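Local coordinates for ribosomal protein uL16 3-hydroxylase (Escherichia coli, PDB 4CCL) that catalyses the iron- and 2-oxoglutarate-dependent hydroxylation of an arginine in ribosomal protein uL16, working as a homodimer, at residues B[26-31]-B[176-181]; B[113-118]-B[194-199]; B[137-142]-B[172-177]. All coordinates share one frame; numbering follows the deposited sequence.

Contact 1: residues B[26-31]-B[176-181]; sequences RGFNNF and GDILYI
I178 meets the loop 26-31 with one branch of its side chain. Its CB stands back as the branch point. CG1, anti to the carbonyl carbon (chi1 -50°), comes toward CA of G27, and CD1 extends the chain to lie 3.8 Å from G27 CA. CD1 also touches F28 CE2 at 4.0 Å, oblique to the ring. Glycine suits position 27 because a CB there would run into this methyl. Two backbone N-H groups of the loop bond across to 176-177. R26 N gives D177 OD1 a nearly straight bond of 2.8 Å; OD2 forms a salt bridge to K25 and also lies near E174 N, so D177 joins the loop to its own turn. F28 N bonds to G176 O at 3.0 Å, approaching a lone pair in the carbonyl plane. G176 must be bare as well, since a CB would clash with F28 O; its CA lies 3.7 Å from F31 CB. Strand 178-181, which starts here, runs between strands 22-24 and 131-135 in the larger sheet; the loop follows strand 22-24, and F28 and F31 both lean on I134 of strand 131-135.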
loop_
_atom_site.group_PDB
_atom_site.type_symbol
_atom_site.label_atom_id
_atom_site.label_comp_id
_atom_site.label_asym_id
_atom_site.label_seq_id
_atom_site.Cartn_x
_atom_site.Cartn_y
_atom_site.Cartn_z
ATOM N N ARG B 26 29.227 -29.056 20.083
ATOM C CA ARG B 26 29.074 -30.299 19.330
ATOM C C ARG B 26 27.624 -30.513 18.915
ATOM O O ARG B 26 27.085 -31.610 19.066
ATOM C CB ARG B 26 29.564 -31.499 20.146
ATOM C CG ARG B 26 30.970 -31.359 20.694
ATOM C CD ARG B 26 32.012 -31.974 19.772
ATOM N NE ARG B 26 32.869 -32.913 20.492
ATOM C CZ ARG B 26 32.919 -34.219 20.253
ATOM N NH1 ARG B 26 32.168 -34.751 19.299
ATOM N NH2 ARG B 26 33.728 -34.995 20.962
ATOM N N GLY B 27 26.990 -29.452 18.420
ATOM C CA GLY B 27 25.639 -29.543 17.896
ATOM C C GLY B 27 25.611 -30.606 16.821
ATOM O O GLY B 27 24.679 -31.407 16.741
ATOM N N PHE B 28 26.652 -30.610 15.999
ATOM C CA PHE B 28 26.901 -31.697 15.069
ATOM C C PHE B 28 28.156 -32.445 15.496
ATOM O O PHE B 28 29.206 -31.835 15.707
ATOM C CB PHE B 28 27.071 -31.168 13.645
ATOM C CG PHE B 28 25.834 -30.540 13.083
ATOM C CD1 PHE B 28 24.773 -31.324 12.665
ATOM C CD2 PHE B 28 25.732 -29.163 12.966
ATOM C CE1 PHE B 28 23.632 -30.749 12.145
ATOM C CE2 PHE B 28 24.594 -28.583 12.446
ATOM C CZ PHE B 28 23.542 -29.376 12.036
ATOM N N ASN B 29 28.039 -33.762 15.637
ATOM C CA ASN B 29 29.186 -34.607 15.946
ATOM C C ASN B 29 29.930 -34.987 14.676
ATOM O O ASN B 29 29.304 -35.318 13.667
ATOM C CB ASN B 29 28.744 -35.878 16.671
ATOM C CG ASN B 29 28.088 -35.593 18.005
ATOM O OD1 ASN B 29 28.357 -34.574 18.640
ATOM N ND2 ASN B 29 27.224 -36.501 18.442
ATOM N N ASN B 30 31.258 -34.958 14.747
ATOM C CA ASN B 30 32.121 -35.210 13.596
ATOM C C ASN B 30 31.636 -34.440 12.381
ATOM O O ASN B 30 31.244 -35.031 11.375
ATOM C CB ASN B 30 32.173 -36.706 13.283
ATOM C CG ASN B 30 32.558 -37.538 14.487
ATOM O OD1 ASN B 30 31.773 -38.353 14.967
ATOM N ND2 ASN B 30 33.772 -37.333 14.985
ATOM N N PHE B 31 31.675 -33.117 12.476
ATOM C CA PHE B 31 31.058 -32.280 11.461
ATOM C C PHE B 31 31.883 -32.255 10.184
ATOM O O PHE B 31 33.061 -31.900 10.189
ATOM C CB PHE B 31 30.842 -30.862 11.990
ATOM C CG PHE B 31 30.212 -29.933 10.992
ATOM C CD1 PHE B 31 28.858 -30.013 10.706
ATOM C CD2 PHE B 31 30.973 -28.974 10.343
ATOM C CE1 PHE B 31 28.280 -29.158 9.787
ATOM C CE2 PHE B 31 30.399 -28.118 9.426
ATOM C CZ PHE B 31 29.052 -28.209 9.148
ATOM N N GLY B 176 31.442 -28.055 14.389
ATOM C CA GLY B 176 30.287 -28.749 14.926
ATOM C C GLY B 176 29.522 -27.926 15.947
ATOM O O GLY B 176 28.358 -28.209 16.234
ATOM N N ASP B 177 30.177 -26.907 16.497
ATOM C CA ASP B 177 29.541 -26.025 17.468
ATOM C C ASP B 177 28.540 -25.089 16.799
ATOM O O ASP B 177 28.708 -24.697 15.641
ATOM C CB ASP B 177 30.585 -25.209 18.232
ATOM C CG ASP B 177 31.538 -26.077 19.028
ATOM O OD1 ASP B 177 31.148 -27.198 19.422
ATOM O OD2 ASP B 177 32.679 -25.633 19.264
ATOM N N ILE B 178 27.493 -24.740 17.538
ATOM C CA ILE B 178 26.466 -23.833 17.042
ATOM C C ILE B 178 26.226 -22.715 18.041
ATOM O O ILE B 178 26.136 -22.956 19.246
ATOM C CB ILE B 178 25.136 -24.564 16.810
ATOM C CG1 ILE B 178 25.364 -25.833 15.991
ATOM C CG2 ILE B 178 24.136 -23.652 16.112
ATOM C CD1 ILE B 178 24.152 -26.705 15.896
ATOM N N LEU B 179 26.134 -21.490 17.538
ATOM C CA LEU B 179 25.783 -20.349 18.365
ATOM C C LEU B 179 24.404 -19.827 17.966
ATOM O O LEU B 179 24.240 -19.256 16.888
ATOM C CB LEU B 179 26.833 -19.249 18.207
ATOM C CG LEU B 179 26.554 -17.891 18.853
ATOM C CD1 LEU B 179 26.410 -18.028 20.357
ATOM C CD2 LEU B 179 27.656 -16.901 18.507
ATOM N N TYR B 180 23.416 -20.020 18.836
ATOM C CA TYR B 180 22.085 -19.475 18.598
ATOM C C TYR B 180 21.966 -18.076 19.179
ATOM O O TYR B 180 22.174 -17.878 20.376
ATOM C CB TYR B 180 20.982 -20.351 19.196
ATOM C CG TYR B 180 19.661 -19.614 19.232
ATOM C CD1 TYR B 180 18.955 -19.368 18.062
ATOM C CD2 TYR B 180 19.138 -19.127 20.426
ATOM C CE1 TYR B 180 17.760 -18.677 18.078
ATOM C CE2 TYR B 180 17.942 -18.434 20.449
ATOM C CZ TYR B 180 17.259 -18.213 19.272
ATOM O OH TYR B 180 16.071 -17.527 19.283
ATOM N N ILE B 181 21.665 -17.114 18.313
ATOM C CA ILE B 181 21.424 -15.730 18.709
ATOM C C ILE B 181 20.005 -15.248 18.386
ATOM O O ILE B 181 19.614 -15.226 17.219
ATOM C CB ILE B 181 22.439 -14.778 18.057
ATOM C CG1 ILE B 181 23.856 -15.354 18.173
ATOM C CG2 ILE B 181 22.350 -13.402 18.696
ATOM C CD1 ILE B 181 24.909 -14.570 17.422
#

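Contact 2: residues B[113-118]-B[194-199]; sequences ISFSVP and NAMNYS. With SO4 (sulfate ion), chain L.
S114 and S116 pair with N197 and A195 in a regular antiparallel ladder. The axes of strands 113-116 and 195-199 lie 4.8 Å apart at 162°, and each hydrogen-bonded pair closes a ring of two N-H to O bonds; S114 N to N197 O and N197 N to S114 O are both 2.9 Å. The non-hydrogen-bonded pairs, I113 with Y198 and F115 with M196, put their side chains on one face. There I113 CD1 lies 3.7 Å from Y198 CE2, the two side chains side by side. SE of M196, a selenomethionine, touches F115 CB and lies 5.1 Å from the centre of the F115 ring, oblique to it, a Met-aromatic contact. N194 ND2 comes to the ring's edge at CZ, its amide turned 72° from the ring. Apolar I113, F115 and M196 suit this face, which packs on L40 of helix 37-45. The strands are neighbours in the larger sheet of the double-stranded beta-helix, the JmjC (cupin) fold, and their other face, toward the pocket, carries the small S114, S116 and A195. There S114 OG, set between the backbone N and the carbonyl carbon (chi1 71°), bonds at 2.8 Å to O1 of a sulfate, probably from the crystallisation liquor; S114 is an inferred substrate-binding residue. N197 ND2 donates to M196 O from above its carbonyl plane and meets Q135 OE1; N197 OD1 accepts from R140 NH1 and W142 NE1.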
loop_
_atom_site.group_PDB
_atom_site.type_symbol
_atom_site.label_atom_id
_atom_site.label_comp_id
_atom_site.label_asym_id
_atom_site.label_seq_id
_atom_site.Cartn_x
_atom_site.Cartn_y
_atom_site.Cartn_z
ATOM N N ILE B 113 26.825 -18.604 3.874
ATOM C CA ILE B 113 28.132 -19.115 4.280
ATOM C C ILE B 113 29.192 -18.022 4.258
ATOM O O ILE B 113 29.233 -17.216 3.335
ATOM C CB ILE B 113 28.596 -20.268 3.361
ATOM C CG1 ILE B 113 27.567 -21.396 3.364
ATOM C CG2 ILE B 113 29.962 -20.796 3.791
ATOM C CD1 ILE B 113 27.957 -22.589 2.524
ATOM N N SER B 114 30.051 -17.994 5.272
ATOM C CA SER B 114 31.177 -17.068 5.258
ATOM C C SER B 114 32.506 -17.803 5.395
ATOM O O SER B 114 32.651 -18.689 6.236
ATOM C CB SER B 114 31.039 -16.011 6.359
ATOM O OG SER B 114 31.243 -16.571 7.645
ATOM N N PHE B 115 33.471 -17.438 4.557
ATOM C CA PHE B 115 34.838 -17.918 4.711
ATOM C C PHE B 115 35.722 -16.765 5.148
ATOM O O PHE B 115 35.770 -15.730 4.490
ATOM C CB PHE B 115 35.377 -18.518 3.409
ATOM C CG PHE B 115 36.859 -18.794 3.437
ATOM C CD1 PHE B 115 37.364 -19.881 4.133
ATOM C CD2 PHE B 115 37.744 -17.966 2.765
ATOM C CE1 PHE B 115 38.723 -20.135 4.161
ATOM C CE2 PHE B 115 39.104 -18.217 2.787
ATOM C CZ PHE B 115 39.594 -19.303 3.487
ATOM N N SER B 116 36.426 -16.943 6.260
ATOM C CA SER B 116 37.283 -15.883 6.774
ATOM C C SER B 116 38.707 -16.347 7.085
ATOM O O SER B 116 38.915 -17.370 7.732
ATOM C CB SER B 116 36.650 -15.236 8.011
ATOM O OG SER B 116 36.249 -16.217 8.953
ATOM N N VAL B 117 39.682 -15.580 6.612
ATOM C CA VAL B 117 41.078 -15.763 6.987
ATOM C C VAL B 117 41.251 -15.079 8.345
ATOM O O VAL B 117 40.386 -14.297 8.735
ATOM C CB VAL B 117 42.000 -15.127 5.935
ATOM C CG1 VAL B 117 41.795 -15.796 4.587
ATOM C CG2 VAL B 117 41.735 -13.640 5.842
ATOM N N PRO B 118 42.345 -15.377 9.077
ATOM C CA PRO B 118 42.509 -14.822 10.430
ATOM C C PRO B 118 42.333 -13.307 10.505
ATOM O O PRO B 118 42.894 -12.571 9.696
ATOM C CB PRO B 118 43.951 -15.193 10.777
ATOM C CG PRO B 118 44.182 -16.457 10.051
ATOM C CD PRO B 118 43.401 -16.359 8.767
ATOM N N ASN B 194 41.813 -20.440 9.525
ATOM C CA ASN B 194 40.969 -20.263 8.345
ATOM C C ASN B 194 39.619 -20.908 8.613
ATOM O O ASN B 194 39.546 -22.088 8.944
ATOM C CB ASN B 194 41.610 -20.920 7.123
ATOM C CG ASN B 194 42.466 -19.963 6.319
ATOM O OD1 ASN B 194 42.668 -18.811 6.700
ATOM N ND2 ASN B 194 42.980 -20.444 5.191
ATOM N N ALA B 195 38.543 -20.148 8.443
ATOM C CA ALA B 195 37.260 -20.576 8.981
ATOM C C ALA B 195 36.077 -20.540 8.017
ATOM O O ALA B 195 35.982 -19.675 7.144
ATOM C CB ALA B 195 36.940 -19.781 10.220
HETATM N N MSE B 196 35.178 -21.502 8.204
HETATM C CA MSE B 196 33.915 -21.560 7.483
HETATM C C MSE B 196 32.754 -21.524 8.474
HETATM O O MSE B 196 32.700 -22.319 9.414
HETATM C CB MSE B 196 33.843 -22.830 6.631
HETATM C CG MSE B 196 34.772 -22.812 5.429
HETATM SE SE MSE B 196 33.982 -21.906 3.892
HETATM C CE MSE B 196 33.186 -23.456 3.024
ATOM N N ASN B 197 31.836 -20.586 8.267
ATOM C CA ASN B 197 30.660 -20.465 9.120
ATOM C C ASN B 197 29.374 -20.585 8.319
ATOM O O ASN B 197 29.256 -20.030 7.222
ATOM C CB ASN B 197 30.678 -19.142 9.890
ATOM C CG ASN B 197 31.372 -19.258 11.234
ATOM O OD1 ASN B 197 31.140 -18.451 12.135
ATOM N ND2 ASN B 197 32.225 -20.266 11.378
ATOM N N TYR B 198 28.411 -21.311 8.876
ATOM C CA TYR B 198 27.150 -21.537 8.196
ATOM C C TYR B 198 26.021 -20.967 9.028
ATOM O O TYR B 198 25.658 -21.516 10.064
ATOM C CB TYR B 198 26.928 -23.036 7.986
ATOM C CG TYR B 198 28.091 -23.726 7.319
ATOM C CD1 TYR B 198 29.201 -24.125 8.056
ATOM C CD2 TYR B 198 28.087 -23.969 5.953
ATOM C CE1 TYR B 198 30.271 -24.748 7.454
ATOM C CE2 TYR B 198 29.153 -24.596 5.339
ATOM C CZ TYR B 198 30.242 -24.983 6.097
ATOM O OH TYR B 198 31.309 -25.603 5.497
ATOM N N SER B 199 25.429 -19.887 8.540
ATOM C CA SER B 199 24.356 -19.228 9.257
ATOM C C SER B 199 23.000 -19.652 8.712
ATOM O O SER B 199 22.672 -19.387 7.548
ATOM C CB SER B 199 24.523 -17.707 9.195
ATOM O OG SER B 199 25.722 -17.302 9.838
HETATM S S SO4 L . 29.626 -14.181 9.711
HETATM O O1 SO4 L . 29.458 -15.621 9.534
HETATM O O2 SO4 L . 28.374 -13.588 10.173
HETATM O O3 SO4 L . 30.661 -13.924 10.707
HETATM O O4 SO4 L . 30.011 -13.592 8.432
#

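Contact 3: residues B[137-142]-B[172-177]; sequences TGRRRW and ELEPGD. With SO4 (sulfate ion), chain L.
R140 and L173 are joined by the one backbone hydrogen bond between these segments: L173 N reaches R140 O at 2.9 Å, nearly in line with the C=O. Beyond it residues 174-177 fold into a type II beta turn, closed by D177 N to E174 O at 3.0 Å, whose P175 still touches G138 O through CD. P175 and G176 fill its two central positions, where the fixed phi of proline and the positive phi open to glycine fit well. The pairing belongs to the smaller sheet of the double-stranded beta-helix, with strand 140-145 lying between 167-173 and 187-191. On the outer side, the extended E172 chain brings OE1 to the edge of the R139 guanidinium, a salt bridge of 3.1 Å to NH1 with the two planes 65° apart; E193 takes NH2, and E174 runs alongside the arginine's methylenes. On the inner side, L173 CD2 packs against W142 CD1 at 3.5 Å. R140 points inward too, and NH1 donates to sulfate O3 at 2.7 Å, the ion lying at the guanidinium edge. R140 is an inferred substrate-binding residue, and a long guanidinium arm suits an anion, consistent with a carboxylate of 2-oxoglutarate binding there.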
loop_
_atom_site.group_PDB
_atom_site.type_symbol
_atom_site.label_atom_id
_atom_site.label_comp_id
_atom_site.label_asym_id
_atom_site.label_seq_id
_atom_site.Cartn_x
_atom_site.Cartn_y
_atom_site.Cartn_z
ATOM N N THR B 137 35.076 -25.936 9.260
ATOM C CA THR B 137 36.526 -26.065 9.373
ATOM C C THR B 137 37.132 -24.814 9.992
ATOM O O THR B 137 36.645 -23.705 9.774
ATOM C CB THR B 137 37.195 -26.249 7.996
ATOM O OG1 THR B 137 37.080 -25.034 7.243
ATOM C CG2 THR B 137 36.555 -27.387 7.225
ATOM N N GLY B 138 38.195 -24.999 10.766
ATOM C CA GLY B 138 38.887 -23.888 11.387
ATOM C C GLY B 138 38.268 -23.479 12.704
ATOM O O GLY B 138 37.504 -24.238 13.300
ATOM N N ARG B 139 38.613 -22.280 13.168
ATOM C CA ARG B 139 38.091 -21.766 14.430
ATOM C C ARG B 139 37.845 -20.263 14.384
ATOM O O ARG B 139 38.559 -19.523 13.706
ATOM C CB ARG B 139 39.042 -22.090 15.588
ATOM C CG ARG B 139 39.114 -23.564 15.956
ATOM C CD ARG B 139 39.901 -23.800 17.230
ATOM N NE ARG B 139 41.187 -23.114 17.223
ATOM C CZ ARG B 139 41.509 -22.128 18.054
ATOM N NH1 ARG B 139 40.637 -21.718 18.967
ATOM N NH2 ARG B 139 42.704 -21.558 17.975
ATOM N N ARG B 140 36.826 -19.820 15.113
ATOM C CA ARG B 140 36.543 -18.399 15.248
ATOM C C ARG B 140 36.262 -18.050 16.694
ATOM O O ARG B 140 35.770 -18.876 17.465
ATOM C CB ARG B 140 35.340 -17.989 14.399
ATOM C CG ARG B 140 35.441 -18.385 12.949
ATOM C CD ARG B 140 34.332 -17.769 12.127
ATOM N NE ARG B 140 34.647 -16.406 11.712
ATOM C CZ ARG B 140 33.749 -15.548 11.243
ATOM N NH1 ARG B 140 32.475 -15.906 11.145
ATOM N NH2 ARG B 140 34.119 -14.327 10.882
ATOM N N ARG B 141 36.590 -16.819 17.056
ATOM C CA ARG B 141 36.179 -16.269 18.330
ATOM C C ARG B 141 34.855 -15.558 18.115
ATOM O O ARG B 141 34.757 -14.655 17.280
ATOM C CB ARG B 141 37.223 -15.290 18.858
ATOM C CG ARG B 141 36.864 -14.655 20.190
ATOM C CD ARG B 141 37.915 -13.638 20.588
ATOM N NE ARG B 141 37.623 -12.999 21.867
ATOM C CZ ARG B 141 38.351 -12.017 22.386
ATOM N NH1 ARG B 141 39.410 -11.564 21.731
ATOM N NH2 ARG B 141 38.020 -11.486 23.555
ATOM N N TRP B 142 33.840 -15.996 18.850
ATOM C CA TRP B 142 32.524 -15.380 18.827
ATOM C C TRP B 142 32.199 -14.716 20.157
ATOM O O TRP B 142 32.455 -15.268 21.238
ATOM C CB TRP B 142 31.441 -16.398 18.459
ATOM C CG TRP B 142 31.253 -16.536 16.986
ATOM C CD1 TRP B 142 31.713 -17.540 16.195
ATOM C CD2 TRP B 142 30.562 -15.611 16.124
ATOM N NE1 TRP B 142 31.346 -17.309 14.889
ATOM C CE2 TRP B 142 30.655 -16.157 14.819
ATOM C CE3 TRP B 142 29.894 -14.413 16.327
ATOM C CZ2 TRP B 142 30.077 -15.500 13.726
ATOM C CZ3 TRP B 142 29.328 -13.777 15.235
ATOM C CH2 TRP B 142 29.426 -14.325 13.949
ATOM N N GLU B 172 35.630 -19.630 21.790
ATOM C CA GLU B 172 36.194 -20.103 20.532
ATOM C C GLU B 172 35.421 -21.330 20.074
ATOM O O GLU B 172 35.307 -22.308 20.812
ATOM C CB GLU B 172 37.664 -20.467 20.708
ATOM C CG GLU B 172 38.533 -19.333 21.208
ATOM C CD GLU B 172 39.913 -19.806 21.618
ATOM O OE1 GLU B 172 40.070 -21.015 21.892
ATOM O OE2 GLU B 172 40.842 -18.972 21.659
ATOM N N LEU B 173 34.896 -21.282 18.857
ATOM C CA LEU B 173 34.030 -22.350 18.367
ATOM C C LEU B 173 34.786 -23.420 17.585
ATOM O O LEU B 173 35.503 -23.124 16.628
ATOM C CB LEU B 173 32.881 -21.776 17.531
ATOM C CG LEU B 173 31.563 -21.487 18.261
ATOM C CD1 LEU B 173 31.795 -20.793 19.592
ATOM C CD2 LEU B 173 30.634 -20.654 17.389
ATOM N N GLU B 174 34.628 -24.664 18.015
ATOM C CA GLU B 174 35.216 -25.801 17.326
ATOM C C GLU B 174 34.225 -26.260 16.260
ATOM O O GLU B 174 33.035 -25.967 16.364
ATOM C CB GLU B 174 35.500 -26.924 18.327
ATOM C CG GLU B 174 36.109 -26.457 19.651
ATOM C CD GLU B 174 37.586 -26.104 19.548
ATOM O OE1 GLU B 174 38.122 -26.080 18.421
ATOM O OE2 GLU B 174 38.214 -25.856 20.600
ATOM N N PRO B 175 34.709 -26.960 15.217
ATOM C CA PRO B 175 33.794 -27.476 14.190
ATOM C C PRO B 175 32.681 -28.337 14.782
ATOM O O PRO B 175 32.951 -29.235 15.579
ATOM C CB PRO B 175 34.708 -28.326 13.294
ATOM C CG PRO B 175 35.988 -28.504 14.068
ATOM C CD PRO B 175 36.112 -27.271 14.902
ATOM N N GLY B 176 31.442 -28.055 14.389
ATOM C CA GLY B 176 30.287 -28.749 14.926
ATOM C C GLY B 176 29.522 -27.926 15.947
ATOM O O GLY B 176 28.358 -28.209 16.234
ATOM N N ASP B 177 30.177 -26.907 16.497
ATOM C CA ASP B 177 29.541 -26.025 17.468
ATOM C C ASP B 177 28.540 -25.089 16.799
ATOM O O ASP B 177 28.708 -24.697 15.641
ATOM C CB ASP B 177 30.585 -25.209 18.232
ATOM C CG ASP B 177 31.538 -26.077 19.028
ATOM O OD1 ASP B 177 31.148 -27.198 19.422
ATOM O OD2 ASP B 177 32.679 -25.633 19.264
HETATM S S SO4 L . 29.626 -14.181 9.711
HETATM O O1 SO4 L . 29.458 -15.621 9.534
HETATM O O2 SO4 L . 28.374 -13.588 10.173
HETATM O O3 SO4 L . 30.661 -13.924 10.707
HETATM O O4 SO4 L . 30.011 -13.592 8.432
#

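Overall arrangement
The three contacts lie on one side of the chain's centre: contact 3 is about 9 Å, centre to centre, from each of the others, and contacts 1 and 2 are about 14 Å apart. Contacts 1 and 2 both reach the larger sheet, whereas contact 3 belongs to the smaller one facing it. Along the chain the order is 26-31, 113-118, 137-142, 172-177 overlapping 176-181, then 194-199; contact 3 thus falls between the two halves of contact 2. Contacts 1 and 3 share G176 and D177, after which the chain enters strand 178-181. L179 packs on W142 and L173, and F31 meets Y198. Contacts 2 and 3 share the sulfate, so residues from both sheets line one inferred substrate pocket, with contact 1 joining the N-terminal region to the barrel.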